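Local atomic coordinates of peptidoglycan D,D-transpeptidase PbpA (Mycobacterium tuberculosis, PDB entry 3UN7), a protein that probably catalyses the D,D-transpeptidation that cross-links peptidoglycan in the cell wall, and probably takes part in regulating cell length. Residues A[123-128]-A[443-448]; A[72-77]-A[284-289]. All coordinates share one frame; numbering follows the deposited sequence.

Contact 1 (A[123-128]-A[443-448]); sequences QGCYGP and GALAAP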
ATOM      1  N   GLN A 123      -6.786 -16.462  -2.199  1.00 36.50           N
ATOM      2  CA  GLN A 123      -6.427 -17.695  -2.907  1.00 39.35           C
ATOM      3  C   GLN A 123      -4.930 -17.843  -3.194  1.00 39.07           C
ATOM      4  O   GLN A 123      -4.479 -18.901  -3.649  1.00 40.36           O
ATOM      5  CB  GLN A 123      -7.223 -17.770  -4.217  1.00 40.09           C
ATOM      6  CG  GLN A 123      -8.729 -17.854  -3.982  1.00 44.95           C
ATOM      7  CD  GLN A 123      -9.545 -16.980  -4.931  1.00 49.19           C
ATOM      8  OE1 GLN A 123      -9.484 -17.147  -6.158  1.00 51.19           O
ATOM      9  NE2 GLN A 123     -10.335 -16.051  -4.359  1.00 48.15           N
ATOM     10  N   GLY A 124      -4.160 -16.800  -2.901  1.00 38.29           N
ATOM     11  CA  GLY A 124      -2.793 -16.680  -3.394  1.00 38.22           C
ATOM     12  C   GLY A 124      -1.686 -17.352  -2.603  1.00 39.06           C
ATOM     13  O   GLY A 124      -0.535 -17.332  -3.024  1.00 38.96           O
ATOM     14  N   CYS A 125      -2.008 -17.922  -1.449  1.00 39.23           N
ATOM     15  CA  CYS A 125      -0.979 -18.603  -0.658  1.00 39.73           C
ATOM     16  C   CYS A 125      -1.348 -20.076  -0.415  1.00 41.31           C
ATOM     17  O   CYS A 125      -1.237 -20.571   0.708  1.00 41.35           O
ATOM     18  CB  CYS A 125      -0.771 -17.886   0.675  1.00 39.10           C
ATOM     19  SG  CYS A 125      -0.072 -16.211   0.560  1.00 37.00           S
ATOM     20  N   TYR A 126      -1.792 -20.759  -1.469  1.00 42.38           N
ATOM     21  CA  TYR A 126      -2.338 -22.112  -1.345  1.00 44.60           C
ATOM     22  C   TYR A 126      -3.354 -22.113  -0.204  1.00 44.45           C
ATOM     23  O   TYR A 126      -3.362 -22.994   0.662  1.00 46.01           O
ATOM     24  CB  TYR A 126      -1.210 -23.131  -1.123  1.00 46.85           C
ATOM     25  CG  TYR A 126      -0.027 -22.892  -2.037  1.00 48.59           C
ATOM     26  CD1 TYR A 126       1.195 -22.439  -1.531  1.00 48.96           C
ATOM     27  CD2 TYR A 126      -0.139 -23.084  -3.420  1.00 50.00           C
ATOM     28  CE1 TYR A 126       2.279 -22.204  -2.367  1.00 48.95           C
ATOM     29  CE2 TYR A 126       0.946 -22.848  -4.268  1.00 50.97           C
ATOM     30  CZ  TYR A 126       2.147 -22.409  -3.730  1.00 49.81           C
ATOM     31  OH  TYR A 126       3.218 -22.177  -4.568  1.00 50.40           O
ATOM     32  N   GLY A 127      -4.217 -21.101  -0.234  1.00 42.99           N
ATOM     33  CA  GLY A 127      -5.048 -20.711   0.894  1.00 41.88           C
ATOM     34  C   GLY A 127      -4.891 -19.204   1.039  1.00 39.88           C
ATOM     35  O   GLY A 127      -4.216 -18.574   0.217  1.00 38.61           O
ATOM     36  N   PRO A 128      -5.511 -18.610   2.075  1.00 39.01           N
ATOM     37  CA  PRO A 128      -5.512 -17.149   2.198  1.00 37.41           C
ATOM     38  C   PRO A 128      -4.161 -16.588   2.605  1.00 36.87           C
ATOM     39  O   PRO A 128      -3.426 -17.227   3.370  1.00 37.03           O
ATOM     40  CB  PRO A 128      -6.547 -16.878   3.294  1.00 37.33           C
ATOM     41  CG  PRO A 128      -6.589 -18.151   4.101  1.00 39.38           C
ATOM     42  CD  PRO A 128      -6.245 -19.274   3.174  1.00 39.75           C
ATOM     43  N   GLY A 443      10.204 -13.781  -4.224  1.00 43.67           N
ATOM     44  CA  GLY A 443       8.992 -13.025  -3.923  1.00 42.09           C
ATOM     45  C   GLY A 443       7.865 -13.353  -4.873  1.00 41.70           C
ATOM     46  O   GLY A 443       6.875 -12.632  -4.945  1.00 41.31           O
ATOM     47  N   ALA A 444       8.003 -14.471  -5.574  1.00 41.77           N
ATOM     48  CA  ALA A 444       7.115 -14.830  -6.682  1.00 41.51           C
ATOM     49  C   ALA A 444       5.626 -14.925  -6.370  1.00 40.92           C
ATOM     50  O   ALA A 444       4.818 -14.615  -7.229  1.00 41.14           O
ATOM     51  CB  ALA A 444       7.591 -16.111  -7.356  1.00 42.50           C
ATOM     52  N   LEU A 445       5.265 -15.383  -5.171  1.00 40.41           N
ATOM     53  CA  LEU A 445       3.854 -15.497  -4.769  1.00 39.92           C
ATOM     54  C   LEU A 445       3.110 -14.156  -4.819  1.00 37.50           C
ATOM     55  O   LEU A 445       1.909 -14.117  -5.087  1.00 36.81           O
ATOM     56  CB  LEU A 445       3.759 -16.063  -3.349  1.00 41.04           C
ATOM     57  CG  LEU A 445       2.764 -17.186  -3.051  1.00 43.36           C
ATOM     58  CD1 LEU A 445       2.787 -18.262  -4.131  1.00 45.65           C
ATOM     59  CD2 LEU A 445       3.048 -17.796  -1.683  1.00 42.38           C
ATOM     60  N   ALA A 446       3.836 -13.071  -4.550  1.00 35.30           N
ATOM     61  CA  ALA A 446       3.278 -11.717  -4.552  1.00 33.34           C
ATOM     62  C   ALA A 446       2.978 -11.226  -5.964  1.00 32.73           C
ATOM     63  O   ALA A 446       2.045 -10.452  -6.162  1.00 30.95           O
ATOM     64  CB  ALA A 446       4.221 -10.757  -3.831  1.00 32.93           C
ATOM     65  N   ALA A 447       3.752 -11.703  -6.946  1.00 32.82           N
ATOM     66  CA  ALA A 447       3.672 -11.195  -8.325  1.00 32.76           C
ATOM     67  C   ALA A 447       2.322 -11.388  -9.043  1.00 32.97           C
ATOM     68  O   ALA A 447       1.789 -10.421  -9.601  1.00 32.78           O
ATOM     69  CB  ALA A 447       4.825 -11.760  -9.177  1.00 33.83           C
ATOM     70  N   PRO A 448       1.787 -12.632  -9.082  1.00 33.44           N
ATOM     71  CA  PRO A 448       0.504 -12.789  -9.805  1.00 33.86           C
ATOM     72  C   PRO A 448      -0.683 -12.082  -9.126  1.00 32.89           C
ATOM     73  O   PRO A 448      -1.666 -11.770  -9.790  1.00 33.05           O
ATOM     74  CB  PRO A 448       0.278 -14.298  -9.834  1.00 34.05           C
ATOM     75  CG  PRO A 448       1.151 -14.847  -8.760  1.00 35.34           C
ATOM     76  CD  PRO A 448       2.294 -13.919  -8.564  1.00 33.74           C
TER
HETATM   77  O   HOH W   1       0.065 -16.043  -5.578  1.00 34.43           O

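Contact 2 (A[72-77]-A[284-289]); sequences ERAEDP and PTPLQV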
ATOM      1  N   GLU A  72     -15.924   5.769   8.565  1.00 24.19           N
ATOM      2  CA  GLU A  72     -17.056   6.048   9.465  1.00 23.89           C
ATOM      3  C   GLU A  72     -16.629   7.119  10.479  1.00 24.34           C
ATOM      4  O   GLU A  72     -17.402   8.032  10.820  1.00 24.45           O
ATOM      5  CB  GLU A  72     -17.549   4.787  10.199  1.00 23.54           C
ATOM      6  CG  GLU A  72     -18.125   3.668   9.311  1.00 21.65           C
ATOM      7  CD  GLU A  72     -19.577   3.890   8.873  1.00 24.47           C
ATOM      8  OE1 GLU A  72     -20.016   5.057   8.728  1.00 23.61           O
ATOM      9  OE2 GLU A  72     -20.287   2.879   8.672  1.00 22.98           O
ATOM     10  N   ARG A  73     -15.392   7.016  10.954  1.00 23.89           N
ATOM     11  CA  ARG A  73     -14.891   7.977  11.938  1.00 24.19           C
ATOM     12  C   ARG A  73     -14.497   9.294  11.263  1.00 25.26           C
ATOM     13  O   ARG A  73     -14.905  10.378  11.707  1.00 26.08           O
ATOM     14  CB  ARG A  73     -13.710   7.398  12.726  1.00 24.56           C
ATOM     15  CG  ARG A  73     -13.285   8.275  13.919  1.00 25.33           C
ATOM     16  CD  ARG A  73     -12.333   7.532  14.863  1.00 26.70           C
ATOM     17  NE  ARG A  73     -12.082   8.264  16.117  1.00 29.54           N
ATOM     18  CZ  ARG A  73     -12.894   8.267  17.179  1.00 34.79           C
ATOM     19  NH1 ARG A  73     -14.051   7.598  17.173  1.00 33.89           N
ATOM     20  NH2 ARG A  73     -12.560   8.962  18.263  1.00 34.18           N
ATOM     21  N   ALA A  74     -13.703   9.190  10.195  1.00 25.56           N
ATOM     22  CA  ALA A  74     -13.146  10.358   9.505  1.00 26.71           C
ATOM     23  C   ALA A  74     -14.238  11.231   8.887  1.00 27.62           C
ATOM     24  O   ALA A  74     -14.137  12.464   8.889  1.00 28.56           O
ATOM     25  CB  ALA A  74     -12.138   9.909   8.428  1.00 25.71           C
ATOM     26  N   GLU A  75     -15.292  10.591   8.384  1.00 27.30           N
ATOM     27  CA  GLU A  75     -16.369  11.337   7.731  1.00 27.98           C
ATOM     28  C   GLU A  75     -17.626  11.366   8.587  1.00 28.34           C
ATOM     29  O   GLU A  75     -18.710  11.656   8.099  1.00 27.42           O
ATOM     30  CB  GLU A  75     -16.664  10.768   6.326  1.00 27.26           C
ATOM     31  CG  GLU A  75     -15.490  10.807   5.367  1.00 28.17           C
ATOM     32  CD  GLU A  75     -15.055  12.223   4.964  1.00 30.77           C
ATOM     33  OE1 GLU A  75     -13.971  12.335   4.378  1.00 34.22           O
ATOM     34  OE2 GLU A  75     -15.770  13.213   5.221  1.00 30.77           O
ATOM     35  N   ASP A  76     -17.464  11.129   9.888  1.00 28.97           N
ATOM     36  CA  ASP A  76     -18.597  11.147  10.813  1.00 29.41           C
ATOM     37  C   ASP A  76     -19.554  12.357  10.699  1.00 29.77           C
ATOM     38  O   ASP A  76     -20.770  12.151  10.634  1.00 29.93           O
ATOM     39  CB  ASP A  76     -18.126  10.964  12.255  1.00 30.53           C
ATOM     40  CG  ASP A  76     -19.194  10.341  13.145  1.00 33.24           C
ATOM     41  OD1 ASP A  76     -20.100   9.653  12.635  1.00 35.24           O
ATOM     42  OD2 ASP A  76     -19.124  10.555  14.369  1.00 39.42           O
ATOM     43  N   PRO A  77     -19.026  13.610  10.676  1.00 30.70           N
ATOM     44  CA  PRO A  77     -19.924  14.768  10.610  1.00 30.70           C
ATOM     45  C   PRO A  77     -20.768  14.825   9.333  1.00 30.70           C
ATOM     46  O   PRO A  77     -21.925  15.249   9.376  1.00 31.14           O
ATOM     47  CB  PRO A  77     -18.970  15.959  10.675  1.00 32.20           C
ATOM     48  CG  PRO A  77     -17.707  15.427  11.286  1.00 32.11           C
ATOM     49  CD  PRO A  77     -17.611  14.040  10.726  1.00 30.45           C
ATOM     50  N   PRO A 284      -3.176  13.093   5.852  1.00 32.86           N
ATOM     51  CA  PRO A 284      -4.290  12.159   6.017  1.00 31.74           C
ATOM     52  C   PRO A 284      -5.016  11.963   4.687  1.00 31.66           C
ATOM     53  O   PRO A 284      -4.975  12.842   3.828  1.00 32.59           O
ATOM     54  CB  PRO A 284      -5.180  12.849   7.050  1.00 32.44           C
ATOM     55  CG  PRO A 284      -4.857  14.301   6.964  1.00 33.51           C
ATOM     56  CD  PRO A 284      -3.448  14.429   6.423  1.00 33.21           C
ATOM     57  N   THR A 285      -5.665  10.816   4.509  1.00 30.62           N
ATOM     58  CA  THR A 285      -6.183  10.433   3.190  1.00 29.78           C
ATOM     59  C   THR A 285      -7.707  10.471   2.967  1.00 28.75           C
ATOM     60  O   THR A 285      -8.131  10.228   1.845  1.00 29.44           O
ATOM     61  CB  THR A 285      -5.693   9.021   2.773  1.00 29.61           C
ATOM     62  OG1 THR A 285      -6.133   8.067   3.740  1.00 29.92           O
ATOM     63  CG2 THR A 285      -4.140   8.958   2.612  1.00 29.60           C
ATOM     64  N   PRO A 286      -8.539  10.790   3.989  1.00 28.37           N
ATOM     65  CA  PRO A 286      -8.388  11.341   5.354  1.00 28.17           C
ATOM     66  C   PRO A 286      -8.056  10.320   6.432  1.00 27.96           C
ATOM     67  O   PRO A 286      -7.985  10.690   7.611  1.00 28.74           O
ATOM     68  CB  PRO A 286      -9.771  11.912   5.628  1.00 28.80           C
ATOM     69  CG  PRO A 286     -10.673  10.874   4.951  1.00 27.29           C
ATOM     70  CD  PRO A 286      -9.965  10.538   3.684  1.00 27.79           C
ATOM     71  N   LEU A 287      -7.856   9.056   6.048  1.00 27.06           N
ATOM     72  CA  LEU A 287      -7.341   8.054   6.989  1.00 27.52           C
ATOM     73  C   LEU A 287      -5.878   8.353   7.299  1.00 28.11           C
ATOM     74  O   LEU A 287      -5.118   8.710   6.400  1.00 28.21           O
ATOM     75  CB  LEU A 287      -7.466   6.623   6.445  1.00 26.04           C
ATOM     76  CG  LEU A 287      -8.844   6.159   5.973  1.00 26.24           C
ATOM     77  CD1 LEU A 287      -8.859   4.664   5.747  1.00 24.80           C
ATOM     78  CD2 LEU A 287      -9.906   6.545   7.000  1.00 25.09           C
ATOM     79  N   GLN A 288      -5.497   8.204   8.564  1.00 28.55           N
ATOM     80  CA  GLN A 288      -4.100   8.393   8.971  1.00 29.54           C
ATOM     81  C   GLN A 288      -3.241   7.232   8.466  1.00 29.22           C
ATOM     82  O   GLN A 288      -3.641   6.057   8.533  1.00 28.37           O
ATOM     83  CB  GLN A 288      -3.982   8.486  10.498  1.00 30.64           C
ATOM     84  CG  GLN A 288      -4.766   9.658  11.122  1.00 31.88           C
ATOM     85  CD  GLN A 288      -4.341   9.986  12.550  1.00 32.81           C
ATOM     86  OE1 GLN A 288      -3.289   9.547  13.024  1.00 35.75           O
ATOM     87  NE2 GLN A 288      -5.165  10.772  13.244  1.00 32.94           N
ATOM     88  N   VAL A 289      -2.062   7.573   7.971  1.00 29.91           N
ATOM     89  CA  VAL A 289      -1.098   6.584   7.468  1.00 29.58           C
ATOM     90  C   VAL A 289       0.113   6.608   8.393  1.00 30.74           C
ATOM     91  O   VAL A 289       0.589   7.687   8.762  1.00 30.77           O
ATOM     92  CB  VAL A 289      -0.688   6.919   6.030  1.00 29.64           C
ATOM     93  CG1 VAL A 289       0.330   5.892   5.475  1.00 29.14           C
ATOM     94  CG2 VAL A 289      -1.943   6.969   5.138  1.00 27.22           C
TER

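Contact 1 (A[123-128]-A[443-448])
L445 reaches G124, C125 and Y126 with its chi1 (-134°) lying between two staggered positions, an unusual torsion that spreads its isopropyl end over the turn of 123-128. From the other side, C125 SG and Y126 CG are both set beside their own backbone N and anti to the carbonyl carbon (chi1 -66° and -44°), which sends a sulfur and a phenol along the two methyls of the leucine. L445 CG makes a close CH-to-oxygen contact, 3.3 Å from G124 O, with the side that carries its hydrogen facing the oxygen. L445 CD1 and L445 CD2 flank this approach, 3.6 Å and 3.9 Å from G124 O. L445 CD2 also packs against the half-cystine, 4.2 Å from C125 SG. L445 CD1 approaches the phenol obliquely, 4.0 Å from Y126 OH. The polar link is indirect: one water donates to both G124 O (2.9 Å) and L445 O (2.7 Å), tying the two backbones together beside the leucine side chain. The turn is closed from within by C125 N bonding to G127 O at 2.8 Å, with Y126 in the left-handed helical region, and the disulfide from C125 to C129 clamps it again. Backbone bonds from A446 N to G443 O and from A447 N to A444 O, each spanning three residues, form the turns of 443-447. The contact thus joins, near the surface, the loop leading into strand 131-136 to the segment leading into the last helix of the chain. That strand belongs to the five-stranded antiparallel sheet of the penicillin-binding transpeptidase fold, and C125 touches V431 there. Segment 443-448 runs into helix 446-458, which A446 and A447 seat on strands 411-418 and 425-431.

Contact 2 (A[72-77]-A[284-289])
A74 and P286 face each other with CA atoms 6.4 Å apart, where a break between helices 70-74 and 76-79 meets a cis-proline turn. The contact lies between the PbpA dimerisation domain (72-77) and the penicillin-binding transpeptidase domain (284-289). E75 leaves helical backbone angles after the first helix and is the N-cap residue of the second. In the opposing segment, the cis peptide bond before P286 folds the chain back, and T285 N bonds to L287 O. The apolar centre is A74 CB, which lies 3.9 Å from P286 CG. The same methyl, A74 CB, is 4.3 Å from L287 CD2, so it rests against both side chains. The E75 side chain, bent at chi2 (-67°), crosses that of P286 at about a right angle, bringing E75 OE1 to 3.7 Å from P286 CG. Both E75 and P286 also touch V339 of strand 339-343, in the mixed sheet that includes the N-terminal strands, while L71 of helix 70-74 touches P286 and L287. L287 O takes two bonds: besides T285 N, it accepts T285 OG1 at 2.9 Å, the hydroxyl tilted 17° from the carbonyl plane.

In the fold
The two contacts lie on opposite sides of the chain's centre, with their own centres 31 Å apart and nearest atoms about 19 Å apart, and their segments alternate along the sequence. Contact 1 is at the surface and lies beside the five-stranded antiparallel sheet, between the loop ahead of strand 131-136 and the segment leading into helix 446-458. Contact 2 is partly buried and joins the dimerisation and transpeptidase regions beside the mixed sheet. They share no helix or strand. Neither has a direct hydrogen bond between its segments: a water bridges the backbones of contact 1, whereas contact 2 relies on apolar packing plus a carboxylate lying against a proline.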